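Side-chain contacts in serpin (Taeniopygia guttata, PDB 5HGC), which binds cortisol and, as a member of the serpin family, may inhibit serine proteases: residues Q28-N32 with K33-Y37; K140-N143 with D144-R148; Q250-K254 with E255-K259; M341-S344 with F345-I349. One frame throughout, in Å; residues are numbered along the deposited sequence.

In the fold
The four contacts are all local, each between residues a few positions apart in one continuous piece of chain, and they mark separate parts of a single serpin fold. Interaction 3 holds Lys254, Ile257 and Gln258 of the cortisol pocket. Interaction 1, where helix 12-29 ends, has its centre about 18 Å from that of interaction 3; the beginning of the same helix supplies Val12, Pro13 and Ala16 to the pocket. Interaction 2 lies on helix 135-149, on the opposite side of the chain's centre from interaction 3, their centres about 37 Å apart. Interaction 4, in the distal part of the reactive-centre loop, is remote: its centre is about 29 Å from that of interaction 3 and about 49 Å from that of interaction 2.

Interaction 1 of 4, residues Q28-N32 with K33-Y37; sequences QEAPN and KNIFY
Ala30 and Lys33 are the first and last residues of a type I beta turn that takes the chain from the end of helix 12-29 into strand 35-37, a compact helix-to-strand connection. The polar part of the contact is mediated by water. Ala30 O and Lys33 N are 3.5 Å apart, and a water donates one hydrogen to Ala30 O (2.9 Å) and the other to Lys33 O (2.6 Å), so that both carbonyls of the turn are satisfied by the same molecule. The apolar part is slight: Ala30 CB faces Ile35 CD1 at 4.5 Å, while the Ile35 side chain also touches Val26 and Thr27 of helix 12-29 and its CG2 lies in the ring plane of Tyr37, at the ring edge. Beyond the turn, Asn34 OD1 accepts from the backbone N of Val374 and of Asn375, tying the connection to the end of the chain. Alongside the Asn32 peptide runs the aliphatic part of Lys33. With CG beside its own backbone N (chi1 -73°) and a second bend at chi2 (-70°), the chain doubles back along the carbonyl, and Lys33 CD rests 4.0 Å from Asn32 O.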
loop_
_atom_site.group_PDB
_atom_site.type_symbol
_atom_site.label_atom_id
_atom_site.label_comp_id
_atom_site.label_asym_id
_atom_site.label_seq_id
_atom_site.Cartn_x
_atom_site.Cartn_y
_atom_site.Cartn_z
ATOM N N GLN A 28 2.841 -14.183 8.000
ATOM C CA GLN A 28 2.587 -15.124 9.116
ATOM C C GLN A 28 1.106 -15.441 9.408
ATOM O O GLN A 28 0.706 -16.588 9.257
ATOM C CB GLN A 28 3.230 -14.647 10.371
ATOM C CG GLN A 28 4.719 -14.670 10.283
ATOM C CD GLN A 28 5.280 -14.313 11.624
ATOM O OE1 GLN A 28 5.711 -13.178 11.845
ATOM N NE2 GLN A 28 5.205 -15.262 12.568
ATOM N N GLU A 29 0.289 -14.458 9.795
ATOM C CA GLU A 29 -1.115 -14.738 10.049
ATOM C C GLU A 29 -1.920 -15.296 8.839
ATOM O O GLU A 29 -3.062 -15.736 9.026
ATOM C CB GLU A 29 -1.829 -13.578 10.801
ATOM C CG GLU A 29 -2.416 -12.432 9.954
ATOM C CD GLU A 29 -2.512 -11.057 10.682
ATOM O OE1 GLU A 29 -1.584 -10.645 11.442
ATOM O OE2 GLU A 29 -3.525 -10.346 10.472
ATOM N N ALA A 30 -1.341 -15.299 7.626
ATOM C CA ALA A 30 -2.043 -15.802 6.383
ATOM C C ALA A 30 -1.085 -16.334 5.280
ATOM O O ALA A 30 -0.983 -15.719 4.199
ATOM C CB ALA A 30 -3.030 -14.757 5.806
ATOM N N PRO A 31 -0.436 -17.504 5.532
ATOM C CA PRO A 31 0.819 -17.890 4.871
ATOM C C PRO A 31 0.729 -18.264 3.399
ATOM O O PRO A 31 1.780 -18.307 2.749
ATOM C CB PRO A 31 1.324 -19.094 5.713
ATOM C CG PRO A 31 0.484 -19.098 6.942
ATOM C CD PRO A 31 -0.855 -18.564 6.466
ATOM N N ASN A 32 -0.482 -18.502 2.878
ATOM C CA ASN A 32 -0.650 -18.999 1.493
ATOM C C ASN A 32 -1.674 -18.284 0.691
ATOM O O ASN A 32 -2.291 -18.849 -0.238
ATOM C CB ASN A 32 -1.020 -20.480 1.509
ATOM C CG ASN A 32 0.084 -21.307 2.074
ATOM O OD1 ASN A 32 0.038 -21.667 3.250
ATOM N ND2 ASN A 32 1.148 -21.522 1.277
ATOM N N LYS A 33 -1.892 -17.040 1.079
ATOM C CA LYS A 33 -2.957 -16.249 0.479
ATOM C C LYS A 33 -2.354 -15.022 -0.206
ATOM O O LYS A 33 -1.264 -14.548 0.163
ATOM C CB LYS A 33 -4.014 -15.881 1.550
ATOM C CG LYS A 33 -4.915 -17.035 1.997
ATOM C CD LYS A 33 -5.874 -17.442 0.877
ATOM C CE LYS A 33 -6.277 -18.915 0.918
ATOM N NZ LYS A 33 -7.449 -19.071 1.815
ATOM N N ASN A 34 -3.046 -14.542 -1.228
ATOM C CA ASN A 34 -2.875 -13.162 -1.695
ATOM C C ASN A 34 -2.728 -12.144 -0.531
ATOM O O ASN A 34 -3.492 -12.163 0.458
ATOM C CB ASN A 34 -4.034 -12.814 -2.628
ATOM C CG ASN A 34 -3.926 -13.524 -3.972
ATOM O OD1 ASN A 34 -2.930 -14.200 -4.247
ATOM N ND2 ASN A 34 -4.929 -13.358 -4.826
ATOM N N ILE A 35 -1.686 -11.331 -0.589
ATOM C CA ILE A 35 -1.623 -10.160 0.266
ATOM C C ILE A 35 -1.544 -8.944 -0.616
ATOM O O ILE A 35 -0.707 -8.916 -1.509
ATOM C CB ILE A 35 -0.407 -10.201 1.167
ATOM C CG1 ILE A 35 -0.424 -11.500 2.003
ATOM C CG2 ILE A 35 -0.305 -8.921 2.034
ATOM C CD1 ILE A 35 -1.501 -11.561 3.070
ATOM N N PHE A 36 -2.408 -7.949 -0.383
ATOM C CA PHE A 36 -2.336 -6.656 -1.098
ATOM C C PHE A 36 -2.783 -5.472 -0.270
ATOM O O PHE A 36 -3.945 -5.381 0.091
ATOM C CB PHE A 36 -3.126 -6.680 -2.400
ATOM C CG PHE A 36 -2.752 -5.566 -3.315
ATOM C CD1 PHE A 36 -1.567 -5.635 -4.066
ATOM C CD2 PHE A 36 -3.543 -4.420 -3.412
ATOM C CE1 PHE A 36 -1.174 -4.601 -4.895
ATOM C CE2 PHE A 36 -3.150 -3.371 -4.235
ATOM C CZ PHE A 36 -1.967 -3.458 -4.968
ATOM N N TYR A 37 -1.868 -4.552 -0.006
ATOM C CA TYR A 37 -2.160 -3.379 0.798
ATOM C C TYR A 37 -1.296 -2.193 0.382
ATOM O O TYR A 37 -0.428 -2.315 -0.505
ATOM C CB TYR A 37 -2.054 -3.682 2.307
ATOM C CG TYR A 37 -0.642 -3.966 2.772
ATOM C CD1 TYR A 37 -0.091 -5.273 2.676
ATOM C CD2 TYR A 37 0.144 -2.955 3.326
ATOM C CE1 TYR A 37 1.208 -5.530 3.084
ATOM C CE2 TYR A 37 1.442 -3.198 3.725
ATOM C CZ TYR A 37 1.965 -4.487 3.597
ATOM O OH TYR A 37 3.258 -4.748 4.030
HETATM O O HOH W 1 0.593 -15.285 1.849
#

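Interaction 2 of 4, residues K140-N143 with D144-R148; sequences KQIN and DYIER
Lys140 and Asp144 sit one helical turn apart, and their side chains cross obliquely on the solvent side of helix 135-149. Lys140 leaves with CG opposite its backbone N (chi1 173°), runs out nearly straight and then kinks at chi4 (-81°), which brings NZ round to Asp144 OD2 at 3.4 Å, a weak salt bridge. The carboxylate meanwhile leans back over the preceding turn: Asp144 OD2 is 3.1 Å from Lys140 O, two acceptors side by side, a placement the nearby ammonium would be expected to make more tolerable. Beneath them Asp144 N bonds to the same Lys140 O at 3.0 Å, the donor tilted 31° from the carbonyl plane. With an alanine in place of Asp144, the ammonium of Lys140 would probably be left without its mate and set free to swing on its long chain. On the other flank the two isoleucines line up, Ile142 CG2 facing Ile146 CG1 at 4.5 Å, whereas the Tyr145 ring stands with its edge to Ile142 O, which is 4.0 Å from Tyr145 CD2. The tyrosine hydroxyl is hydrogen-bonded to Glu126 OE1. This is the helix that in serpins lies across the large sheet A: Ile142 touches Phe104 of strand 100-106 and Leu168 of strand 167-176, Ile146 touches Phe172, and Asn143 OD1 is hydrogen-bonded to Val158 N in the following loop.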
loop_
_atom_site.group_PDB
_atom_site.type_symbol
_atom_site.label_atom_id
_atom_site.label_comp_id
_atom_site.label_asym_id
_atom_site.label_seq_id
_atom_site.Cartn_x
_atom_site.Cartn_y
_atom_site.Cartn_z
ATOM N N LYS A 140 -24.758 0.883 4.358
ATOM C CA LYS A 140 -25.089 1.329 3.022
ATOM C C LYS A 140 -24.479 2.738 2.757
ATOM O O LYS A 140 -23.979 2.987 1.656
ATOM C CB LYS A 140 -26.599 1.232 2.708
ATOM C CG LYS A 140 -26.981 1.861 1.354
ATOM C CD LYS A 140 -28.382 1.542 0.860
ATOM C CE LYS A 140 -28.432 1.523 -0.674
ATOM N NZ LYS A 140 -28.539 2.889 -1.280
ATOM N N GLN A 141 -24.483 3.624 3.755
ATOM C CA GLN A 141 -24.008 4.980 3.505
ATOM C C GLN A 141 -22.476 5.077 3.466
ATOM O O GLN A 141 -21.927 5.850 2.678
ATOM C CB GLN A 141 -24.638 5.975 4.451
ATOM C CG GLN A 141 -26.002 6.380 3.954
ATOM C CD GLN A 141 -26.694 7.347 4.888
ATOM O OE1 GLN A 141 -27.571 6.944 5.649
ATOM N NE2 GLN A 141 -26.299 8.626 4.846
ATOM N N ILE A 142 -21.818 4.254 4.276
ATOM C CA ILE A 142 -20.372 4.151 4.232
ATOM C C ILE A 142 -19.884 3.573 2.894
ATOM O O ILE A 142 -18.944 4.122 2.292
ATOM C CB ILE A 142 -19.798 3.370 5.427
ATOM C CG1 ILE A 142 -20.069 4.137 6.719
ATOM C CG2 ILE A 142 -18.291 3.193 5.266
ATOM C CD1 ILE A 142 -19.778 3.338 7.953
ATOM N N ASN A 143 -20.517 2.492 2.436
ATOM C CA ASN A 143 -20.108 1.831 1.198
ATOM C C ASN A 143 -20.403 2.650 -0.044
ATOM O O ASN A 143 -19.630 2.621 -1.022
ATOM C CB ASN A 143 -20.723 0.449 1.101
ATOM C CG ASN A 143 -20.207 -0.490 2.180
ATOM O OD1 ASN A 143 -19.024 -0.412 2.597
ATOM N ND2 ASN A 143 -21.089 -1.371 2.667
ATOM N N ASP A 144 -21.487 3.417 0.018
ATOM C CA ASP A 144 -21.796 4.374 -1.021
ATOM C C ASP A 144 -20.758 5.480 -1.069
ATOM O O ASP A 144 -20.436 6.003 -2.159
ATOM C CB ASP A 144 -23.173 4.979 -0.802
ATOM C CG ASP A 144 -24.305 3.992 -1.114
ATOM O OD1 ASP A 144 -24.036 2.912 -1.714
ATOM O OD2 ASP A 144 -25.460 4.301 -0.744
ATOM N N TYR A 145 -20.237 5.821 0.114
ATOM C CA TYR A 145 -19.250 6.857 0.232
ATOM C C TYR A 145 -17.948 6.421 -0.446
ATOM O O TYR A 145 -17.391 7.179 -1.294
ATOM C CB TYR A 145 -19.042 7.227 1.681
ATOM C CG TYR A 145 -17.812 8.036 1.873
ATOM C CD1 TYR A 145 -17.766 9.401 1.488
ATOM C CD2 TYR A 145 -16.633 7.431 2.425
ATOM C CE1 TYR A 145 -16.600 10.133 1.664
ATOM C CE2 TYR A 145 -15.464 8.157 2.578
ATOM C CZ TYR A 145 -15.475 9.501 2.210
ATOM O OH TYR A 145 -14.359 10.202 2.430
ATOM N N ILE A 146 -17.499 5.202 -0.106
ATOM C CA ILE A 146 -16.281 4.612 -0.707
ATOM C C ILE A 146 -16.462 4.458 -2.193
ATOM O O ILE A 146 -15.554 4.787 -2.953
ATOM C CB ILE A 146 -15.864 3.263 -0.098
ATOM C CG1 ILE A 146 -15.936 3.315 1.449
ATOM C CG2 ILE A 146 -14.467 2.842 -0.576
ATOM C CD1 ILE A 146 -14.956 4.238 2.161
ATOM N N GLU A 147 -17.634 4.004 -2.610
ATOM C CA GLU A 147 -17.892 3.837 -4.014
ATOM C C GLU A 147 -17.843 5.150 -4.791
ATOM O O GLU A 147 -17.261 5.214 -5.883
ATOM C CB GLU A 147 -19.217 3.132 -4.227
ATOM C CG GLU A 147 -19.590 2.975 -5.695
ATOM C CD GLU A 147 -20.852 2.167 -5.844
ATOM O OE1 GLU A 147 -21.312 1.604 -4.813
ATOM O OE2 GLU A 147 -21.374 2.090 -6.982
ATOM N N ARG A 148 -18.433 6.188 -4.227
ATOM C CA ARG A 148 -18.555 7.430 -4.945
ATOM C C ARG A 148 -17.182 8.098 -5.025
ATOM O O ARG A 148 -16.804 8.674 -6.054
ATOM C CB ARG A 148 -19.599 8.331 -4.274
ATOM C CG ARG A 148 -19.941 9.522 -5.118
ATOM C CD ARG A 148 -21.316 10.082 -4.842
ATOM N NE ARG A 148 -21.561 11.165 -5.802
ATOM C CZ ARG A 148 -22.653 11.934 -5.881
ATOM N NH1 ARG A 148 -23.709 11.798 -5.056
ATOM N NH2 ARG A 148 -22.678 12.870 -6.821
#

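Interaction 3 of 4, residues Q250-K254 with E255-K259; sequences QTLDK and ETIQK. With HCY ((11alpha,14beta)-11,17,21-trihydroxypregn-4-ene-3,20-dione), chain B.
In the carboxylate of Asp253, OD1 takes two bonds from Thr256: Thr256 N on the syn side, 34° out of the plane, at 3.0 Å, and Thr256 OG1 nearly in line with the C-O bond, on the opposite side of the plane, at 2.8 Å. This is an N-cap on helix 254-263. The aspartate's other oxygen, OD2, lies only 2.8 Å from Glu255 OE1, the two carboxylate planes turned 64° apart. Glu255 OE2 in turn is met on its syn side by Lys254 NZ at 2.9 Å, a salt bridge; NZ is also paired with Asp17. Replacing Asp253 by an alanine would probably leave the N-H and hydroxyl of Thr256 without their acceptor and weaken the start of the helix. Below the cap, Leu252 CD1 meets Ile257 CD1 at 3.8 Å, while Ile257 CG2 turns to the steroid, 3.7 Å from its C19 methyl. The amide of Gln258 lies against ring A, OE1 3.5 Å from steroid C2. In corticosteroid-binding globulin, a related serpin, the corresponding helix likewise lines the hormone site. The close acidic pair implies that one carboxylate may have a raised pKa, an effect that Lys254 and the start of the helix would be expected to temper.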
loop_
_atom_site.group_PDB
_atom_site.type_symbol
_atom_site.label_atom_id
_atom_site.label_comp_id
_atom_site.label_asym_id
_atom_site.label_seq_id
_atom_site.Cartn_x
_atom_site.Cartn_y
_atom_site.Cartn_z
ATOM N N GLN A 250 10.234 -13.732 5.023
ATOM C CA GLN A 250 10.823 -13.549 6.359
ATOM C C GLN A 250 12.033 -12.615 6.384
ATOM O O GLN A 250 12.451 -12.163 7.432
ATOM C CB GLN A 250 11.211 -14.895 6.993
ATOM C CG GLN A 250 10.064 -15.769 7.513
ATOM C CD GLN A 250 10.393 -17.295 7.487
ATOM O OE1 GLN A 250 11.560 -17.738 7.322
ATOM N NE2 GLN A 250 9.352 -18.101 7.616
ATOM N N THR A 251 12.603 -12.329 5.234
ATOM C CA THR A 251 13.830 -11.538 5.142
ATOM C C THR A 251 13.513 -10.144 4.650
ATOM O O THR A 251 14.241 -9.208 4.957
ATOM C CB THR A 251 14.710 -12.156 4.034
ATOM O OG1 THR A 251 14.715 -13.565 4.206
ATOM C CG2 THR A 251 16.164 -11.555 3.932
ATOM N N LEU A 252 12.470 -10.021 3.825
ATOM C CA LEU A 252 12.330 -8.847 2.975
ATOM C C LEU A 252 12.290 -7.580 3.858
ATOM O O LEU A 252 11.497 -7.467 4.797
ATOM C CB LEU A 252 11.112 -8.988 2.052
ATOM C CG LEU A 252 10.863 -7.780 1.137
ATOM C CD1 LEU A 252 11.917 -7.615 0.042
ATOM C CD2 LEU A 252 9.456 -7.860 0.548
ATOM N N ASP A 253 13.192 -6.664 3.595
ATOM C CA ASP A 253 13.254 -5.455 4.385
ATOM C C ASP A 253 13.819 -4.395 3.440
ATOM O O ASP A 253 14.124 -4.711 2.278
ATOM C CB ASP A 253 14.119 -5.665 5.640
ATOM C CG ASP A 253 15.629 -5.898 5.314
ATOM O OD1 ASP A 253 15.964 -6.182 4.137
ATOM O OD2 ASP A 253 16.493 -5.807 6.233
ATOM N N LYS A 254 14.000 -3.170 3.910
ATOM C CA LYS A 254 14.386 -2.100 3.025
ATOM C C LYS A 254 15.823 -2.172 2.531
ATOM O O LYS A 254 16.186 -1.526 1.543
ATOM C CB LYS A 254 14.126 -0.756 3.679
ATOM C CG LYS A 254 14.958 -0.468 4.898
ATOM C CD LYS A 254 15.217 1.035 4.951
ATOM C CE LYS A 254 15.281 1.529 6.388
ATOM N NZ LYS A 254 16.035 0.651 7.342
ATOM N N GLU A 255 16.643 -2.947 3.232
ATOM C CA GLU A 255 18.021 -3.157 2.857
ATOM C C GLU A 255 18.044 -4.082 1.628
ATOM O O GLU A 255 18.767 -3.783 0.662
ATOM C CB GLU A 255 18.815 -3.731 4.033
ATOM C CG GLU A 255 19.176 -2.755 5.164
ATOM C CD GLU A 255 18.020 -2.306 6.094
ATOM O OE1 GLU A 255 17.025 -3.035 6.423
ATOM O OE2 GLU A 255 18.137 -1.151 6.526
ATOM N N THR A 256 17.243 -5.154 1.643
ATOM C CA THR A 256 17.024 -5.978 0.460
ATOM C C THR A 256 16.609 -5.129 -0.762
ATOM O O THR A 256 17.140 -5.323 -1.879
ATOM C CB THR A 256 15.921 -6.999 0.707
ATOM O OG1 THR A 256 16.221 -7.762 1.871
ATOM C CG2 THR A 256 15.802 -7.957 -0.452
ATOM N N ILE A 257 15.678 -4.177 -0.548
ATOM C CA ILE A 257 15.215 -3.304 -1.633
ATOM C C ILE A 257 16.381 -2.473 -2.180
ATOM O O ILE A 257 16.544 -2.408 -3.397
ATOM C CB ILE A 257 13.995 -2.410 -1.264
ATOM C CG1 ILE A 257 12.776 -3.242 -0.771
ATOM C CG2 ILE A 257 13.600 -1.568 -2.458
ATOM C CD1 ILE A 257 12.282 -4.295 -1.760
ATOM N N GLN A 258 17.177 -1.879 -1.287
ATOM C CA GLN A 258 18.289 -1.032 -1.681
ATOM C C GLN A 258 19.373 -1.816 -2.428
ATOM O O GLN A 258 19.946 -1.299 -3.394
ATOM C CB GLN A 258 18.929 -0.320 -0.488
ATOM C CG GLN A 258 20.043 0.624 -0.933
ATOM C CD GLN A 258 20.060 1.910 -0.151
ATOM O OE1 GLN A 258 20.068 1.912 1.115
ATOM N NE2 GLN A 258 20.046 3.035 -0.887
ATOM N N LYS A 259 19.647 -3.037 -1.958
ATOM C CA LYS A 259 20.506 -3.986 -2.652
ATOM C C LYS A 259 20.006 -4.136 -4.100
ATOM O O LYS A 259 20.781 -3.846 -5.053
ATOM C CB LYS A 259 20.517 -5.348 -1.950
ATOM C CG LYS A 259 21.461 -6.362 -2.610
ATOM C CD LYS A 259 21.670 -7.612 -1.776
ATOM C CE LYS A 259 20.772 -8.766 -2.189
ATOM N NZ LYS A 259 21.494 -10.063 -1.946
HETATM C C1 HCY B . 16.497 3.019 0.158
HETATM C C2 HCY B . 16.805 2.946 1.651
HETATM C C3 HCY B . 15.644 3.426 2.492
HETATM C C4 HCY B . 14.294 3.585 1.900
HETATM C C5 HCY B . 14.010 2.997 0.732
HETATM C C6 HCY B . 12.562 2.757 0.364
HETATM C C7 HCY B . 12.300 3.219 -1.087
HETATM C C8 HCY B . 13.364 2.832 -2.121
HETATM C C9 HCY B . 14.769 3.210 -1.602
HETATM C C10 HCY B . 15.098 2.556 -0.241
HETATM C C12 HCY B . 15.543 3.700 -4.080
HETATM C C11 HCY B . 15.903 3.146 -2.683
HETATM C C13 HCY B . 14.130 3.231 -4.542
HETATM C C14 HCY B . 13.131 3.554 -3.429
HETATM C C15 HCY B . 11.780 3.540 -4.104
HETATM C C16 HCY B . 12.026 4.048 -5.519
HETATM C C17 HCY B . 13.562 4.057 -5.725
HETATM C C18 HCY B . 14.078 1.727 -4.941
HETATM C C19 HCY B . 15.059 1.012 -0.230
HETATM C C20 HCY B . 13.976 3.601 -7.112
HETATM C C21 HCY B . 15.192 4.200 -7.788
HETATM O O1 HCY B . 15.819 3.614 3.679
HETATM O O2 HCY B . 16.179 1.747 -2.802
HETATM O O3 HCY B . 14.040 5.421 -5.678
HETATM O O4 HCY B . 13.339 2.743 -7.704
HETATM O O5 HCY B . 15.786 3.084 -8.448
#

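Interaction 4 of 4, residues M341-S344 with F345-I349. Unlike the reference sequence in segment 341-344: Ile343 (reference Val).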
loop_
_atom_site.group_PDB
_atom_site.type_symbol
_atom_site.label_atom_id
_atom_site.label_comp_id
_atom_site.label_asym_id
_atom_site.label_seq_id
_atom_site.Cartn_x
_atom_site.Cartn_y
_atom_site.Cartn_z
ATOM N N MET A 341 21.279 -3.807 -30.461
ATOM C CA MET A 341 21.444 -5.053 -31.250
ATOM C C MET A 341 21.634 -6.238 -30.285
ATOM O O MET A 341 22.740 -6.483 -29.799
ATOM C CB MET A 341 22.572 -4.912 -32.269
ATOM C CG MET A 341 22.233 -3.851 -33.320
ATOM S SD MET A 341 23.611 -3.517 -34.453
ATOM C CE MET A 341 24.386 -2.069 -33.731
ATOM N N PRO A 342 20.543 -6.961 -29.972
ATOM C CA PRO A 342 20.556 -7.955 -28.880
ATOM C C PRO A 342 21.216 -9.272 -29.303
ATOM O O PRO A 342 21.390 -9.515 -30.510
ATOM C CB PRO A 342 19.060 -8.201 -28.638
ATOM C CG PRO A 342 18.436 -8.029 -29.999
ATOM C CD PRO A 342 19.272 -6.990 -30.726
ATOM N N ILE A 343 21.594 -10.090 -28.312
ATOM C CA ILE A 343 22.145 -11.434 -28.534
ATOM C C ILE A 343 21.076 -12.345 -29.154
ATOM O O ILE A 343 19.860 -12.154 -28.942
ATOM C CB ILE A 343 22.779 -12.074 -27.241
ATOM C CG1 ILE A 343 21.736 -12.712 -26.307
ATOM C CG2 ILE A 343 23.613 -11.092 -26.428
ATOM C CD1 ILE A 343 20.761 -11.755 -25.652
ATOM N N SER A 344 21.537 -13.325 -29.920
ATOM C CA SER A 344 20.682 -14.224 -30.710
ATOM C C SER A 344 19.578 -14.964 -29.914
ATOM O O SER A 344 18.492 -15.165 -30.429
ATOM C CB SER A 344 21.578 -15.222 -31.398
ATOM O OG SER A 344 22.413 -14.540 -32.308
ATOM N N PHE A 345 19.858 -15.353 -28.669
ATOM C CA PHE A 345 18.876 -16.099 -27.856
ATOM C C PHE A 345 18.648 -15.389 -26.527
ATOM O O PHE A 345 19.175 -15.804 -25.479
ATOM C CB PHE A 345 19.323 -17.574 -27.697
ATOM C CG PHE A 345 19.282 -18.334 -28.992
ATOM C CD1 PHE A 345 18.059 -18.799 -29.495
ATOM C CD2 PHE A 345 20.462 -18.512 -29.750
ATOM C CE1 PHE A 345 18.005 -19.471 -30.707
ATOM C CE2 PHE A 345 20.407 -19.198 -30.962
ATOM C CZ PHE A 345 19.180 -19.680 -31.450
ATOM N N PRO A 346 17.920 -14.264 -26.576
ATOM C CA PRO A 346 17.743 -13.466 -25.343
ATOM C C PRO A 346 17.006 -14.259 -24.228
ATOM O O PRO A 346 16.228 -15.219 -24.507
ATOM C CB PRO A 346 16.890 -12.257 -25.804
ATOM C CG PRO A 346 16.692 -12.413 -27.303
ATOM C CD PRO A 346 17.064 -13.806 -27.709
ATOM N N PRO A 347 17.241 -13.880 -22.964
ATOM C CA PRO A 347 16.529 -14.557 -21.829
ATOM C C PRO A 347 15.018 -14.366 -21.920
ATOM O O PRO A 347 14.550 -13.435 -22.609
ATOM C CB PRO A 347 17.070 -13.862 -20.579
ATOM C CG PRO A 347 17.792 -12.672 -21.092
ATOM C CD PRO A 347 18.246 -12.920 -22.504
ATOM N N THR A 348 14.278 -15.279 -21.295
ATOM C CA THR A 348 12.840 -15.160 -21.146
ATOM C C THR A 348 12.560 -15.218 -19.651
ATOM O O THR A 348 13.051 -16.131 -18.991
ATOM C CB THR A 348 12.139 -16.339 -21.839
ATOM O OG1 THR A 348 12.453 -16.301 -23.218
ATOM C CG2 THR A 348 10.628 -16.278 -21.715
ATOM N N ILE A 349 11.814 -14.247 -19.121
ATOM C CA ILE A 349 11.323 -14.287 -17.723
ATOM C C ILE A 349 9.801 -14.330 -17.769
ATOM O O ILE A 349 9.160 -13.498 -18.424
ATOM C CB ILE A 349 11.733 -13.055 -16.880
ATOM C CG1 ILE A 349 13.258 -12.783 -16.949
ATOM C CG2 ILE A 349 11.242 -13.160 -15.425
ATOM C CD1 ILE A 349 14.163 -13.911 -16.483
#
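Ile343 lays its CD1 against the ring of Pro346, 3.9 Å from CB, and reaches on to Pro347 CD at 4.2 Å. Its CG1 stands between the backbone N and the carbonyl carbon (chi1 82°), which aims the longer branch forward along the chain. These two contacts are less certain than the rest, since Ile343 was modelled in two conformers, and the reference sequence has a valine here, which lacks that terminal methyl. The backbone bends here as well. Pro346 CD sits near two successive carbonyls, 3.4 Å from Ser344 O and, with the same caution, 3.5 Å from Ile343 O, and Ser344 O lies over one face of the Phe345 ring, 3.6 Å from its CG. The segment belongs to the distal part of the serpin reactive-centre loop, which runs from strand 316-325 to strand 348-350. Pro346 and Pro342 both touch Phe268, and Pro347 and Ile349 bond through their backbones to Asn270, where the loop joins strand 265-283. With two consecutive prolines that have no N-H to give, the bend probably rests mainly on ring stiffness and van der Waals contact; on so exposed a surface, its observed shape may also owe something to the crystal neighbours it touches.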